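Local coordinates for putative phosphonate binding protein for ABC transporter (Prochlorococcus marinus str. MIT 9301, PDB 5LQ5), which binds inorganic phosphite strongly, and methylphosphonate and phosphate only very weakly, probably as the periplasmic solute-binding component of an ABC transporter, at residues K109-K112 against K113-N116. Residues are numbered along the deposited sequence; the frame is centred on the assembly and turned at random.
Sequences KGLK and KLKN
Leu111 and Leu114 meet one turn apart on a 3-10 helix, where CD2 of Leu111 lies 4.0 Å from CD1 of Leu114 and the two branched ends slant across each other. With about three residues to a turn, the i and i+3 positions fall on one face, which suits leucine at both places. With CG opposite the carbonyl carbon in both (chi1 -69° in Leu111, -57° in Leu114), the branched ends are carried to the same side of the helix, where they meet.

Three successive i+3 to i backbone bonds of similar straightness build the helix: Lys113 N to Gly110 O and Leu114 N to Leu111 O, both 3.0 Å, and the slightly longer Lys115 N to Lys112 O. The Lys115 stem follows the same carbonyl, its CG 3.4 Å from Lys112 O; Lys115 itself has already left the 3-10 helix, its backbone turning extended.

Lysines suit the outer face, as their long chains can carry charge to the surface. The Lys112 chain, poorly ordered, bends at its last two torsions, and its NZ comes 4.2 Å from NZ of Lys115. Ala140 O accepts a hydrogen bond from that Lys112 amine.

Behind the leucines, Phe94 of strand 92-97 and Phe197 of strand 194-199 touch both, while Val96 adds to the cover of Leu114. The turn is thus amphipathic: its apolar face packs on these adjacent strands of one lobe's sheet, and none of its residues belongs to the phosphite pocket. On the lysine face the two amines probably repel each other somewhat, which the Ala140 carbonyl may partly offset, though the disorder of Lys112 makes their spacing uncertain.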
loop_
_atom_site.group_PDB
_atom_site.type_symbol
_atom_site.label_atom_id
_atom_site.label_comp_id
_atom_site.label_asym_id
_atom_site.label_seq_id
_atom_site.Cartn_x
_atom_site.Cartn_y
_atom_site.Cartn_z
ATOM N N LYS A 109 -7.461 12.366 19.989
ATOM C CA LYS A 109 -8.780 12.323 20.683
ATOM C C LYS A 109 -9.921 13.001 19.884
ATOM O O LYS A 109 -11.114 12.657 20.043
ATOM C CB LYS A 109 -8.685 12.939 22.090
ATOM C CG LYS A 109 -7.708 12.249 23.037
ATOM C CD LYS A 109 -8.314 11.081 23.795
ATOM C CE LYS A 109 -7.461 10.735 25.013
ATOM N NZ LYS A 109 -8.058 9.659 25.846
ATOM N N GLY A 110 -9.529 13.909 18.991
ATOM C CA GLY A 110 -10.436 14.597 18.049
ATOM C C GLY A 110 -11.141 13.671 17.058
ATOM O O GLY A 110 -12.141 14.031 16.421
ATOM N N LEU A 111 -10.612 12.464 16.898
ATOM C CA LEU A 111 -11.280 11.467 16.036
ATOM C C LEU A 111 -12.691 11.108 16.513
ATOM O O LEU A 111 -13.484 10.613 15.739
ATOM C CB LEU A 111 -10.447 10.179 15.910
ATOM C CG LEU A 111 -9.151 10.291 15.124
ATOM C CD1 LEU A 111 -8.421 8.939 15.219
ATOM C CD2 LEU A 111 -9.365 10.696 13.681
ATOM N N LYS A 112 -13.010 11.375 17.783
ATOM C CA LYS A 112 -14.394 11.279 18.289
ATOM C C LYS A 112 -15.412 12.072 17.470
ATOM O O LYS A 112 -16.607 11.723 17.447
ATOM C CB LYS A 112 -14.487 11.699 19.779
ATOM C CG LYS A 112 -14.335 10.540 20.749
ATOM C CD LYS A 112 -14.105 11.004 22.181
ATOM C CE LYS A 112 -14.779 10.092 23.203
ATOM N NZ LYS A 112 -14.576 8.633 22.975
ATOM N N LYS A 113 -14.951 13.129 16.808
ATOM C CA LYS A 113 -15.827 13.950 15.925
ATOM C C LYS A 113 -16.332 13.159 14.689
ATOM O O LYS A 113 -17.240 13.575 13.989
ATOM C CB LYS A 113 -15.126 15.245 15.498
ATOM C CG LYS A 113 -14.890 16.223 16.653
ATOM C CD LYS A 113 -14.070 17.422 16.224
ATOM C CE LYS A 113 -13.405 18.145 17.389
ATOM N NZ LYS A 113 -12.608 19.334 16.946
ATOM N N LEU A 114 -15.758 11.981 14.450
ATOM C CA LEU A 114 -16.210 11.136 13.325
ATOM C C LEU A 114 -17.350 10.186 13.635
ATOM O O LEU A 114 -17.913 9.523 12.744
ATOM C CB LEU A 114 -15.025 10.407 12.705
ATOM C CG LEU A 114 -13.905 11.329 12.203
ATOM C CD1 LEU A 114 -12.755 10.511 11.647
ATOM C CD2 LEU A 114 -14.369 12.333 11.149
ATOM N N LYS A 115 -17.700 10.100 14.905
ATOM C CA LYS A 115 -18.842 9.279 15.318
ATOM C C LYS A 115 -20.138 9.774 14.640
ATOM O O LYS A 115 -20.312 10.971 14.418
ATOM C CB LYS A 115 -18.992 9.299 16.837
ATOM C CG LYS A 115 -17.894 8.587 17.606
ATOM C CD LYS A 115 -18.268 8.553 19.087
ATOM C CE LYS A 115 -17.485 7.542 19.892
ATOM N NZ LYS A 115 -18.182 7.323 21.183
ATOM N N ASN A 116 -21.018 8.822 14.314
ATOM C CA ASN A 116 -22.308 9.088 13.646
ATOM C C ASN A 116 -22.163 9.726 12.258
ATOM O O ASN A 116 -23.077 10.385 11.763
ATOM C CB ASN A 116 -23.267 9.898 14.543
ATOM C CG ASN A 116 -24.754 9.736 14.141
ATOM O OD1 ASN A 116 -25.234 8.630 13.776
ATOM N ND2 ASN A 116 -25.501 10.849 14.223
#